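Local structure of globin (Chloroflexus aurantiacus, 5D1V) at residues 18-23 / 46-51; 51-54 / 58-61; 7-12 / 103-108; 91-96 / 112-117. The protein binds heme as a group II truncated hemoglobin of a thermophilic bacterium and probably carries oxygen. All coordinates share one frame; numbering follows the deposited sequence.

Contact 1 of 4, residues 18-23 / 46-51; sequences RIVDIF and EHQRLF. With HEM (protoporphyrin IX containing Fe), chain C.
F23 and Q48 meet at the heart of this contact, the glutamine side chain crossing the phenylalanine at about a right angle, ring and amide planes 48° apart. NE2 of Q48 approaches CE2 of F23 to 3.5 Å, and OE1 of Q48 lies as close to CD2 of F23. A backbone-anti first torsion (chi1 -170°) and an extended chain carry the amide away from its own helix into this place, where OE1 is buried without a polar partner in the model. One turn earlier on helix 13-28, CG2 of V20 sits against the backbone of R49, 3.7 Å from its CA. R49 bends at chi3, and its NH2 forms a salt bridge with OE2 of E46.

Farther out, W88 meets F23 edge-to-face, and Y24 touches Q48. On the heme side, CB of F51 lies 3.4 Å from the methyl CMA, while H47 packs beside a propionate, its CB 3.9 Å from O2A. A water is bound to the iron, its O 2.2 Å from FE. Segment 46-51 thus lines the heme pocket and 18-23 packs behind it, their axes 9.8 Å apart and at 141°, as the B/E pairing of the 2-on-2 truncated-globin fold.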
# COMPACT_ATOMS: atom_id res chain seq x y z
N ARG A 18 12.04 -17.34 0.13
CA ARG A 18 11.26 -16.73 -0.96
C ARG A 18 11.01 -15.23 -0.68
O ARG A 18 11.16 -14.39 -1.58
CB ARG A 18 9.91 -17.44 -1.19
CG ARG A 18 10.04 -18.92 -1.58
CD ARG A 18 8.76 -19.45 -2.24
NE ARG A 18 7.58 -19.31 -1.40
CZ ARG A 18 7.25 -20.14 -0.43
NH1 ARG A 18 8.00 -21.20 -0.16
NH2 ARG A 18 6.15 -19.92 0.27
N ILE A 19 10.60 -14.92 0.55
CA ILE A 19 10.32 -13.55 0.95
C ILE A 19 11.56 -12.69 0.71
O ILE A 19 11.47 -11.64 0.10
CB ILE A 19 9.88 -13.49 2.42
CG1 ILE A 19 8.49 -14.10 2.60
CG2 ILE A 19 9.83 -12.06 2.90
CD1 ILE A 19 8.08 -14.30 4.07
N VAL A 20 12.70 -13.12 1.23
CA VAL A 20 13.90 -12.28 1.23
C VAL A 20 14.46 -12.16 -0.18
O VAL A 20 14.95 -11.09 -0.55
CB VAL A 20 14.97 -12.82 2.22
CG1 VAL A 20 16.26 -12.06 2.09
CG2 VAL A 20 14.45 -12.74 3.64
N ASP A 21 14.38 -13.22 -0.98
CA ASP A 21 14.81 -13.15 -2.38
C ASP A 21 14.02 -12.04 -3.11
O ASP A 21 14.58 -11.27 -3.88
CB ASP A 21 14.61 -14.48 -3.13
CG ASP A 21 15.66 -15.54 -2.79
OD1 ASP A 21 16.61 -15.28 -2.03
OD2 ASP A 21 15.53 -16.65 -3.33
N ILE A 22 12.72 -12.00 -2.90
CA ILE A 22 11.87 -11.08 -3.64
C ILE A 22 12.15 -9.65 -3.16
O ILE A 22 12.26 -8.70 -3.94
CB ILE A 22 10.40 -11.47 -3.49
CG1 ILE A 22 10.14 -12.77 -4.24
CG2 ILE A 22 9.48 -10.39 -4.06
CD1 ILE A 22 8.79 -13.41 -3.89
N PHE A 23 12.30 -9.52 -1.85
CA PHE A 23 12.54 -8.23 -1.22
C PHE A 23 13.87 -7.68 -1.75
O PHE A 23 13.93 -6.55 -2.21
CB PHE A 23 12.55 -8.37 0.30
CG PHE A 23 12.98 -7.12 1.01
CD1 PHE A 23 12.13 -6.05 1.10
CD2 PHE A 23 14.24 -7.03 1.58
CE1 PHE A 23 12.49 -4.90 1.75
CE2 PHE A 23 14.63 -5.85 2.23
CZ PHE A 23 13.74 -4.79 2.30
N GLU A 46 21.54 -12.72 4.07
CA GLU A 46 21.43 -13.89 4.93
C GLU A 46 21.08 -13.47 6.36
O GLU A 46 20.26 -14.11 7.01
CB GLU A 46 22.71 -14.74 4.93
CG GLU A 46 22.59 -15.92 5.92
CD GLU A 46 23.71 -16.92 5.84
OE1 GLU A 46 24.85 -16.52 5.50
OE2 GLU A 46 23.45 -18.11 6.14
N HIS A 47 21.69 -12.37 6.83
CA HIS A 47 21.43 -11.89 8.18
C HIS A 47 19.98 -11.49 8.30
O HIS A 47 19.33 -11.80 9.30
CB HIS A 47 22.35 -10.71 8.55
CG HIS A 47 23.78 -11.10 8.69
ND1 HIS A 47 24.82 -10.22 8.51
CD2 HIS A 47 24.34 -12.30 8.99
CE1 HIS A 47 25.96 -10.86 8.68
NE2 HIS A 47 25.70 -12.12 8.99
N GLN A 48 19.44 -10.83 7.28
CA GLN A 48 18.05 -10.42 7.37
C GLN A 48 17.12 -11.65 7.39
O GLN A 48 16.17 -11.70 8.18
CB GLN A 48 17.66 -9.51 6.24
CG GLN A 48 16.27 -8.90 6.51
CD GLN A 48 15.69 -8.26 5.31
OE1 GLN A 48 15.64 -8.87 4.25
NE2 GLN A 48 15.23 -7.02 5.47
N ARG A 49 17.37 -12.63 6.51
CA ARG A 49 16.59 -13.86 6.50
C ARG A 49 16.61 -14.54 7.87
O ARG A 49 15.56 -14.89 8.40
CB ARG A 49 17.08 -14.85 5.44
CG ARG A 49 16.24 -16.14 5.41
CD ARG A 49 16.70 -17.11 4.36
NE ARG A 49 18.16 -17.23 4.31
CZ ARG A 49 18.88 -18.14 4.95
NH1 ARG A 49 18.31 -19.07 5.72
NH2 ARG A 49 20.20 -18.11 4.81
N LEU A 50 17.81 -14.69 8.46
CA LEU A 50 17.92 -15.38 9.74
C LEU A 50 17.18 -14.61 10.84
O LEU A 50 16.53 -15.21 11.71
CB LEU A 50 19.37 -15.57 10.13
CG LEU A 50 20.16 -16.46 9.15
CD1 LEU A 50 21.62 -16.52 9.56
CD2 LEU A 50 19.59 -17.86 9.03
N PHE A 51 17.24 -13.28 10.79
CA PHE A 51 16.52 -12.48 11.75
C PHE A 51 15.02 -12.74 11.65
O PHE A 51 14.36 -12.97 12.67
CB PHE A 51 16.74 -10.98 11.57
CG PHE A 51 15.79 -10.18 12.40
CD1 PHE A 51 15.90 -10.16 13.78
CD2 PHE A 51 14.69 -9.55 11.81
CE1 PHE A 51 14.98 -9.46 14.56
CE2 PHE A 51 13.77 -8.87 12.57
CZ PHE A 51 13.91 -8.82 13.97
CHA HEM C . 20.22 -4.47 7.77
CHB HEM C . 15.80 -5.66 9.39
CHC HEM C . 14.15 -1.28 8.01
CHD HEM C . 18.23 -0.73 5.45
C1A HEM C . 19.19 -5.15 8.37
C2A HEM C . 19.30 -6.40 9.11
C3A HEM C . 18.08 -6.72 9.56
C4A HEM C . 17.15 -5.68 9.12
CMA HEM C . 17.60 -7.94 10.40
CAA HEM C . 20.63 -7.16 9.32
CBA HEM C . 21.09 -6.86 10.75
CGA HEM C . 22.48 -7.43 10.95
O1A HEM C . 23.45 -6.92 10.33
O2A HEM C . 22.64 -8.39 11.73
C1B HEM C . 14.97 -4.57 9.18
C2B HEM C . 13.59 -4.44 9.60
C3B HEM C . 13.17 -3.22 9.22
C4B HEM C . 14.23 -2.56 8.53
CMB HEM C . 12.80 -5.54 10.34
CAB HEM C . 11.80 -2.52 9.38
CBB HEM C . 10.73 -3.26 9.68
C1C HEM C . 15.10 -0.74 7.17
C2C HEM C . 14.98 0.51 6.43
C3C HEM C . 16.14 0.63 5.74
C4C HEM C . 16.98 -0.51 5.99
CMC HEM C . 13.76 1.47 6.52
CAC HEM C . 16.53 1.74 4.76
CBC HEM C . 15.51 2.31 4.14
C1D HEM C . 19.16 -1.65 5.89
C2D HEM C . 20.56 -1.73 5.51
C3D HEM C . 21.11 -2.77 6.18
C4D HEM C . 20.06 -3.37 6.98
CMD HEM C . 21.27 -0.77 4.55
CAD HEM C . 22.56 -3.27 6.12
CBD HEM C . 22.62 -4.40 5.10
CGD HEM C . 24.00 -4.98 5.00
O1D HEM C . 24.24 -5.70 4.00
O2D HEM C . 24.84 -4.72 5.91
NA HEM C . 17.86 -4.74 8.42
NB HEM C . 15.32 -3.40 8.54
NC HEM C . 16.33 -1.30 6.90
ND HEM C . 18.91 -2.66 6.78
FE HEM C . 17.10 -3.02 7.61
O HOH W 1 16.60 -4.14 5.84

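Contact 2 of 4, residues 51-54 / 58-61; sequences FLMQ and GPRT. With HEM (protoporphyrin IX containing Fe), chain C.
Q54 and R60 carry the stacking in this contact. The amide of Q54 and the guanidinium of R60 lie almost parallel, their planes 6° apart, with CD of Q54 over the middle of the guanidinium at 3.7 Å from CZ of R60. The arginine reaches this position because its chain folds back at chi2 and chi3 (-76° and -52°). In addition, CG of Q54 comes within 3.6 Å of NH1 of R60, so the aliphatic part of the glutamine shares the same guanidinium face.

Hydrogen bonding is mostly a matter for the backbone. The amide N of G58 donates to O of M53 at 2.7 Å, a link five residues long that draws the chain back against the end of helix 42-55. A water bridges the turn, donating to O of Q54 and to O of G58, with a weak third bond from NH1 of R60. The amide oxygen of Q54 takes its hydrogen bond from N of S63, beyond this segment, and so ties the end of one helix to the first turn of the next. R60 is the N-cap of that next helix, 61-66. In the globin fold this is the passage out of the distal helix E, and Y62 and R66 on helix 61-66 bind the heme.

Weaker contacts fill the remaining surface. CA of Q54 makes a CH...O approach to O of P59 at 3.4 Å. CE of M53 rests 4.0 Å from CD of P59, and Y7 touches both of these side chains.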
# COMPACT_ATOMS: atom_id res chain seq x y z
N PHE A 51 17.24 -13.28 10.79
CA PHE A 51 16.52 -12.48 11.75
C PHE A 51 15.02 -12.74 11.65
O PHE A 51 14.36 -12.97 12.67
CB PHE A 51 16.74 -10.98 11.57
CG PHE A 51 15.79 -10.18 12.40
CD1 PHE A 51 15.90 -10.16 13.78
CD2 PHE A 51 14.69 -9.55 11.81
CE1 PHE A 51 14.98 -9.46 14.56
CE2 PHE A 51 13.77 -8.87 12.57
CZ PHE A 51 13.91 -8.82 13.97
N LEU A 52 14.47 -12.66 10.44
CA LEU A 52 13.04 -12.86 10.28
C LEU A 52 12.64 -14.25 10.77
O LEU A 52 11.63 -14.41 11.48
CB LEU A 52 12.63 -12.67 8.82
CG LEU A 52 12.83 -11.24 8.31
CD1 LEU A 52 12.62 -11.17 6.79
CD2 LEU A 52 11.92 -10.25 9.03
N MET A 53 13.44 -15.24 10.41
CA MET A 53 13.16 -16.61 10.83
C MET A 53 13.07 -16.71 12.35
O MET A 53 12.15 -17.33 12.90
CB MET A 53 14.26 -17.57 10.31
CG MET A 53 14.20 -17.77 8.81
SD MET A 53 15.65 -18.62 8.17
CE MET A 53 15.62 -20.10 9.14
N GLN A 54 14.02 -16.09 13.02
CA GLN A 54 14.07 -16.10 14.47
C GLN A 54 12.94 -15.32 15.11
O GLN A 54 12.30 -15.80 16.04
CB GLN A 54 15.40 -15.53 14.95
CG GLN A 54 15.55 -15.49 16.46
CD GLN A 54 16.93 -14.98 16.86
OE1 GLN A 54 17.92 -15.69 16.70
NE2 GLN A 54 16.98 -13.74 17.33
N GLY A 58 11.15 -19.28 14.55
CA GLY A 58 12.01 -20.35 14.09
C GLY A 58 13.36 -20.48 14.78
O GLY A 58 13.51 -20.11 15.97
N PRO A 59 14.35 -21.01 14.05
CA PRO A 59 15.68 -21.21 14.63
C PRO A 59 16.30 -19.93 15.17
O PRO A 59 16.04 -18.84 14.64
CB PRO A 59 16.51 -21.74 13.47
CG PRO A 59 15.54 -22.35 12.51
CD PRO A 59 14.30 -21.49 12.65
N ARG A 60 17.16 -20.08 16.19
CA ARG A 60 17.86 -18.96 16.82
C ARG A 60 19.22 -18.75 16.19
O ARG A 60 20.15 -18.25 16.84
CB ARG A 60 18.08 -19.21 18.30
CG ARG A 60 16.88 -19.71 19.07
CD ARG A 60 15.90 -18.64 19.33
NE ARG A 60 16.51 -17.47 19.94
CZ ARG A 60 15.86 -16.33 20.18
NH1 ARG A 60 14.57 -16.24 19.89
NH2 ARG A 60 16.49 -15.31 20.71
N THR A 61 19.35 -19.14 14.93
CA THR A 61 20.63 -19.02 14.24
C THR A 61 21.11 -17.56 14.18
O THR A 61 22.31 -17.26 14.32
CB THR A 61 20.52 -19.61 12.82
OG1 THR A 61 19.91 -20.90 12.91
CG2 THR A 61 21.86 -19.75 12.17
CHA HEM C . 20.22 -4.47 7.77
CHB HEM C . 15.80 -5.66 9.39
CHC HEM C . 14.15 -1.28 8.01
CHD HEM C . 18.23 -0.73 5.45
C1A HEM C . 19.19 -5.15 8.37
C2A HEM C . 19.30 -6.40 9.11
C3A HEM C . 18.08 -6.72 9.56
C4A HEM C . 17.15 -5.68 9.12
CMA HEM C . 17.60 -7.94 10.40
CAA HEM C . 20.63 -7.16 9.32
CBA HEM C . 21.09 -6.86 10.75
CGA HEM C . 22.48 -7.43 10.95
O1A HEM C . 23.45 -6.92 10.33
O2A HEM C . 22.64 -8.39 11.73
C1B HEM C . 14.97 -4.57 9.18
C2B HEM C . 13.59 -4.44 9.60
C3B HEM C . 13.17 -3.22 9.22
C4B HEM C . 14.23 -2.56 8.53
CMB HEM C . 12.80 -5.54 10.34
CAB HEM C . 11.80 -2.52 9.38
CBB HEM C . 10.73 -3.26 9.68
C1C HEM C . 15.10 -0.74 7.17
C2C HEM C . 14.98 0.51 6.43
C3C HEM C . 16.14 0.63 5.74
C4C HEM C . 16.98 -0.51 5.99
CMC HEM C . 13.76 1.47 6.52
CAC HEM C . 16.53 1.74 4.76
CBC HEM C . 15.51 2.31 4.14
C1D HEM C . 19.16 -1.65 5.89
C2D HEM C . 20.56 -1.73 5.51
C3D HEM C . 21.11 -2.77 6.18
C4D HEM C . 20.06 -3.37 6.98
CMD HEM C . 21.27 -0.77 4.55
CAD HEM C . 22.56 -3.27 6.12
CBD HEM C . 22.62 -4.40 5.10
CGD HEM C . 24.00 -4.98 5.00
O1D HEM C . 24.24 -5.70 4.00
O2D HEM C . 24.84 -4.72 5.91
NA HEM C . 17.86 -4.74 8.42
NB HEM C . 15.32 -3.40 8.54
NC HEM C . 16.33 -1.30 6.90
ND HEM C . 18.91 -2.66 6.78
FE HEM C . 17.10 -3.02 7.61
O HOH W 2 12.80 -18.03 17.59
O HOH W 1 16.60 -4.14 5.84

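Contact 3 of 4, residues 7-12 / 103-108; sequences YEQIGG and EPARSV
I10 and A105 mark the nearest backbone approach, their CA atoms 6.9 Å apart, where the end of the short helix 6-9 faces the first turn of helix 105-119. G11 leaves the short helix with positive phi in a Schellman motif. Its N bonds back to O of E8, and N of G12 bonds to O of Y7 at 2.8 Å. G12 then serves as N-cap of helix 13-28, its CA resting over the centre of the Y7 ring.

Two side chains meet A105 across the gap. The first is I10, whose CG2 branch comes head-on to CB of A105 at 3.4 Å, tighter than ordinary van der Waals contact. The isoleucine takes a less usual first torsion, with CG1 wedged between the backbone N and the carbonyl carbon (chi1 74°) and CG2 left on the side facing A105. The second is Q9, which extends along the outer margin and lays the end of its chain near the same methyl. Within the later segment, a cis peptide precedes P104, and OG of S107 donates to OE2 of E103 at 2.6 Å on the syn side of the carboxylate. NE of R106 bonds to O of V101, just ahead of helix 105-119.

I10 also touches F16 and V101, and I6 reaches A105, so the methyl pair belongs to a wider apolar cluster that also takes in helix 13-28 and the loop at V101. No hydrogen bond or salt bridge joins the two segments directly; the pair relies on close apolar fit, while polar bonds shape each segment separately.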
# COMPACT_ATOMS: atom_id res chain seq x y z
N TYR A 7 6.34 -18.71 12.15
CA TYR A 7 7.33 -19.44 11.35
C TYR A 7 6.78 -20.76 10.82
O TYR A 7 6.87 -21.04 9.61
CB TYR A 7 8.58 -19.68 12.21
CG TYR A 7 9.68 -20.45 11.55
CD1 TYR A 7 10.63 -19.81 10.76
CD2 TYR A 7 9.80 -21.83 11.73
CE1 TYR A 7 11.65 -20.51 10.16
CE2 TYR A 7 10.83 -22.54 11.14
CZ TYR A 7 11.75 -21.87 10.35
OH TYR A 7 12.80 -22.53 9.76
N GLU A 8 6.22 -21.57 11.71
CA GLU A 8 5.64 -22.87 11.33
C GLU A 8 4.45 -22.66 10.41
O GLU A 8 4.30 -23.35 9.41
CB GLU A 8 5.19 -23.66 12.57
CG GLU A 8 6.26 -23.91 13.63
CD GLU A 8 5.68 -24.53 14.91
OE1 GLU A 8 5.23 -25.70 14.85
OE2 GLU A 8 5.67 -23.86 15.97
N GLN A 9 3.60 -21.70 10.77
CA GLN A 9 2.34 -21.48 10.05
C GLN A 9 2.55 -21.16 8.58
O GLN A 9 1.75 -21.53 7.74
CB GLN A 9 1.56 -20.35 10.67
CG GLN A 9 0.88 -20.70 11.99
CD GLN A 9 0.38 -19.46 12.71
OE1 GLN A 9 0.75 -19.21 13.86
NE2 GLN A 9 -0.44 -18.67 12.03
N ILE A 10 3.62 -20.45 8.26
CA ILE A 10 3.79 -19.99 6.90
C ILE A 10 4.72 -20.91 6.10
O ILE A 10 4.99 -20.64 4.94
CB ILE A 10 4.29 -18.49 6.85
CG1 ILE A 10 5.77 -18.35 7.24
CG2 ILE A 10 3.38 -17.59 7.73
CD1 ILE A 10 6.32 -16.96 6.91
N GLY A 11 5.18 -22.01 6.70
CA GLY A 11 5.98 -23.00 5.98
C GLY A 11 7.47 -22.96 6.26
O GLY A 11 8.28 -23.61 5.57
N GLY A 12 7.86 -22.20 7.27
CA GLY A 12 9.24 -22.23 7.73
C GLY A 12 10.28 -21.58 6.83
O GLY A 12 10.01 -20.64 6.08
N GLU A 103 -2.99 -15.76 5.14
CA GLU A 103 -3.63 -15.07 6.26
C GLU A 103 -4.04 -16.13 7.28
O GLU A 103 -4.28 -17.28 6.92
CB GLU A 103 -4.85 -14.29 5.79
CG GLU A 103 -4.55 -13.21 4.80
CD GLU A 103 -3.99 -11.98 5.45
OE1 GLU A 103 -3.69 -10.99 4.75
OE2 GLU A 103 -3.85 -12.00 6.69
N PRO A 104 -4.12 -15.76 8.57
CA PRO A 104 -3.85 -14.47 9.21
C PRO A 104 -2.36 -14.16 9.46
O PRO A 104 -2.03 -13.03 9.85
CB PRO A 104 -4.60 -14.59 10.53
CG PRO A 104 -4.58 -16.06 10.83
CD PRO A 104 -4.68 -16.74 9.52
N ALA A 105 -1.49 -15.12 9.22
CA ALA A 105 -0.09 -14.94 9.56
C ALA A 105 0.48 -13.73 8.83
O ALA A 105 1.25 -12.97 9.40
CB ALA A 105 0.70 -16.19 9.23
N ARG A 106 0.13 -13.59 7.54
CA ARG A 106 0.62 -12.46 6.75
C ARG A 106 0.30 -11.12 7.41
O ARG A 106 1.11 -10.19 7.39
CB ARG A 106 0.03 -12.45 5.34
CG ARG A 106 0.61 -11.35 4.44
CD ARG A 106 -0.34 -10.98 3.29
NE ARG A 106 -0.44 -12.04 2.29
CZ ARG A 106 -0.91 -11.88 1.05
NH1 ARG A 106 -1.34 -10.69 0.63
NH2 ARG A 106 -0.95 -12.92 0.22
N SER A 107 -0.90 -11.01 7.99
CA SER A 107 -1.30 -9.77 8.65
C SER A 107 -0.44 -9.46 9.86
O SER A 107 -0.11 -8.31 10.11
CB SER A 107 -2.76 -9.83 9.09
OG SER A 107 -3.65 -9.71 7.98
N VAL A 108 -0.11 -10.50 10.62
CA VAL A 108 0.75 -10.33 11.81
C VAL A 108 2.11 -9.77 11.38
O VAL A 108 2.63 -8.85 11.99
CB VAL A 108 0.93 -11.66 12.61
CG1 VAL A 108 1.92 -11.45 13.77
CG2 VAL A 108 -0.42 -12.20 13.13

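Contact 4 of 4, residues 91-96 / 112-117; sequences HMLAAL and YFRHAA. With HEM (protoporphyrin IX containing Fe), chain C.
CG of M92 lies over a face of the F113 ring, the methionine crossing the phenylalanine side chain at about a right angle. This CG stands 3.7 Å from the ring centroid and 18° off the normal, a CH-pi contact, and is nearest to CE2 of F113. The methionine reaches the face with CG set anti to the backbone N (chi1 -175°) and then bends at chi2 and chi3. This turns SD to an oblique position 4.5 Å from the F113 centroid, a Met-aromatic contact. L96 comes from a different direction: its CD1 lies at the ring edge, in plane, 3.9 Å from CE2 of F113. The heme vinyl also approaches the edge of the ring, with CBB 4.0 Å from CD1 of F113. The phenyl group therefore has a methylene over one face, the sulfur obliquely beside it, and hydrocarbon at its rim.

A second, more exposed crossing involves L93 and R114. CD1 of L93 sits over one face of the guanidinium, toward its rim, 3.5 Å from NH2 of R114. The arginine extends as far as NE, where it forms a salt bridge with E110 of its own helix, while NH2 bonds to O of A29 in the second subunit. On the inner side of the same helix A116 and A117 border the vinyl group, and OH of Y112 faces the methyl CMB at 3.9 Å.

The short segments run nearly antiparallel at 165°, with axes 11.1 Å apart, as expected of the G/H pair of a truncated globin. Helix 13-28 adjoins this pair through F23 against M92 and I19 against L96, and helix 42-55 through L52 against F113.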
# COMPACT_ATOMS: atom_id res chain seq x y z
N HIS A 91 8.41 -2.62 -0.54
CA HIS A 91 9.00 -3.82 -1.08
C HIS A 91 8.78 -5.01 -0.17
O HIS A 91 8.59 -6.12 -0.66
CB HIS A 91 10.48 -3.60 -1.34
CG HIS A 91 10.72 -2.53 -2.36
ND1 HIS A 91 9.99 -2.44 -3.53
CD2 HIS A 91 11.61 -1.51 -2.40
CE1 HIS A 91 10.41 -1.41 -4.23
NE2 HIS A 91 11.39 -0.82 -3.56
N MET A 92 8.76 -4.80 1.15
CA MET A 92 8.56 -5.95 2.03
C MET A 92 7.11 -6.37 1.98
O MET A 92 6.79 -7.57 2.00
CB MET A 92 8.94 -5.66 3.49
CG MET A 92 8.82 -6.94 4.38
SD MET A 92 9.93 -8.30 3.86
CE MET A 92 11.51 -7.69 4.41
N LEU A 93 6.19 -5.42 1.92
CA LEU A 93 4.81 -5.84 1.79
C LEU A 93 4.58 -6.59 0.47
O LEU A 93 3.84 -7.58 0.44
CB LEU A 93 3.88 -4.64 1.92
CG LEU A 93 3.98 -4.01 3.30
CD1 LEU A 93 2.95 -2.89 3.44
CD2 LEU A 93 3.84 -5.00 4.44
N ALA A 94 5.18 -6.13 -0.61
CA ALA A 94 5.05 -6.83 -1.89
C ALA A 94 5.63 -8.23 -1.78
O ALA A 94 5.06 -9.18 -2.32
CB ALA A 94 5.73 -6.04 -3.00
N ALA A 95 6.75 -8.36 -1.09
CA ALA A 95 7.41 -9.66 -0.97
C ALA A 95 6.49 -10.67 -0.24
O ALA A 95 6.41 -11.83 -0.65
CB ALA A 95 8.75 -9.52 -0.27
N LEU A 96 5.82 -10.23 0.84
CA LEU A 96 4.86 -11.09 1.54
C LEU A 96 3.76 -11.56 0.62
O LEU A 96 3.37 -12.73 0.63
CB LEU A 96 4.23 -10.36 2.71
CG LEU A 96 5.18 -9.96 3.83
CD1 LEU A 96 4.35 -9.23 4.89
CD2 LEU A 96 5.88 -11.19 4.44
N TYR A 112 3.80 -6.12 12.25
CA TYR A 112 5.12 -5.97 12.83
C TYR A 112 5.99 -5.03 11.96
O TYR A 112 6.63 -4.10 12.47
CB TYR A 112 5.80 -7.33 12.99
CG TYR A 112 7.28 -7.15 13.23
CD1 TYR A 112 7.74 -6.69 14.45
CD2 TYR A 112 8.19 -7.39 12.22
CE1 TYR A 112 9.10 -6.48 14.66
CE2 TYR A 112 9.54 -7.20 12.42
CZ TYR A 112 9.99 -6.75 13.64
OH TYR A 112 11.35 -6.54 13.80
N PHE A 113 5.98 -5.25 10.65
CA PHE A 113 6.81 -4.47 9.74
C PHE A 113 6.44 -2.98 9.75
O PHE A 113 7.31 -2.11 9.67
CB PHE A 113 6.70 -5.03 8.32
CG PHE A 113 7.41 -6.34 8.11
CD1 PHE A 113 8.66 -6.58 8.65
CD2 PHE A 113 6.80 -7.35 7.38
CE1 PHE A 113 9.31 -7.80 8.44
CE2 PHE A 113 7.44 -8.57 7.17
CZ PHE A 113 8.69 -8.78 7.70
N ARG A 114 5.15 -2.69 9.83
CA ARG A 114 4.70 -1.30 9.76
C ARG A 114 5.22 -0.57 10.99
O ARG A 114 5.68 0.56 10.92
CB ARG A 114 3.17 -1.19 9.66
CG ARG A 114 2.64 -1.58 8.29
CD ARG A 114 1.12 -1.41 8.18
NE ARG A 114 0.58 -1.81 6.88
CZ ARG A 114 0.55 -1.03 5.79
NH1 ARG A 114 1.07 0.20 5.81
NH2 ARG A 114 0.01 -1.50 4.68
N HIS A 115 5.18 -1.24 12.13
CA HIS A 115 5.66 -0.64 13.36
C HIS A 115 7.19 -0.49 13.33
O HIS A 115 7.72 0.57 13.62
CB HIS A 115 5.23 -1.50 14.55
CG HIS A 115 5.53 -0.88 15.88
ND1 HIS A 115 6.74 -1.01 16.51
CD2 HIS A 115 4.74 -0.17 16.72
CE1 HIS A 115 6.70 -0.39 17.68
NE2 HIS A 115 5.49 0.13 17.83
N ALA A 116 7.88 -1.57 12.95
CA ALA A 116 9.34 -1.61 12.96
C ALA A 116 9.94 -0.58 11.98
O ALA A 116 10.95 0.09 12.30
CB ALA A 116 9.80 -2.98 12.62
N ALA A 117 9.35 -0.47 10.80
CA ALA A 117 9.84 0.48 9.80
C ALA A 117 9.72 1.92 10.30
O ALA A 117 10.62 2.71 10.09
CB ALA A 117 9.10 0.32 8.50
CHA HEM C . 20.22 -4.47 7.77
CHB HEM C . 15.80 -5.66 9.39
CHC HEM C . 14.15 -1.28 8.01
CHD HEM C . 18.23 -0.73 5.45
C1A HEM C . 19.19 -5.15 8.37
C2A HEM C . 19.30 -6.40 9.11
C3A HEM C . 18.08 -6.72 9.56
C4A HEM C . 17.15 -5.68 9.12
CMA HEM C . 17.60 -7.94 10.40
CAA HEM C . 20.63 -7.16 9.32
CBA HEM C . 21.09 -6.86 10.75
CGA HEM C . 22.48 -7.43 10.95
O1A HEM C . 23.45 -6.92 10.33
O2A HEM C . 22.64 -8.39 11.73
C1B HEM C . 14.97 -4.57 9.18
C2B HEM C . 13.59 -4.44 9.60
C3B HEM C . 13.17 -3.22 9.22
C4B HEM C . 14.23 -2.56 8.53
CMB HEM C . 12.80 -5.54 10.34
CAB HEM C . 11.80 -2.52 9.38
CBB HEM C . 10.73 -3.26 9.68
C1C HEM C . 15.10 -0.74 7.17
C2C HEM C . 14.98 0.51 6.43
C3C HEM C . 16.14 0.63 5.74
C4C HEM C . 16.98 -0.51 5.99
CMC HEM C . 13.76 1.47 6.52
CAC HEM C . 16.53 1.74 4.76
CBC HEM C . 15.51 2.31 4.14
C1D HEM C . 19.16 -1.65 5.89
C2D HEM C . 20.56 -1.73 5.51
C3D HEM C . 21.11 -2.77 6.18
C4D HEM C . 20.06 -3.37 6.98
CMD HEM C . 21.27 -0.77 4.55
CAD HEM C . 22.56 -3.27 6.12
CBD HEM C . 22.62 -4.40 5.10
CGD HEM C . 24.00 -4.98 5.00
O1D HEM C . 24.24 -5.70 4.00
O2D HEM C . 24.84 -4.72 5.91
NA HEM C . 17.86 -4.74 8.42
NB HEM C . 15.32 -3.40 8.54
NC HEM C . 16.33 -1.30 6.90
ND HEM C . 18.91 -2.66 6.78
FE HEM C . 17.10 -3.02 7.61
O HOH W 1 16.60 -4.14 5.84

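Contacts 1 and 4 represent the two antiparallel helix pairs of the 2-on-2 globin fold, 13-28 with 42-55 and 82-98 with 105-119. Their centres lie 12 Å apart, and both border the heme. F23 on M92 and F51 on Y112 join the pairs. Contact 2 follows contact 1 on helix 42-55, sharing F51, and lies across the chain's centre from contact 4, 17 Å away. Contacts 1 and 2 fall between the segments of contact 3 in sequence, whereas those of contact 4 alternate with them. Y7 packs on G58 and P59, linking contacts 2 and 3. Contact 3 thus joins the N-terminal helix to the start of the last helix, away from the heme that contacts 1, 2 and 4 touch.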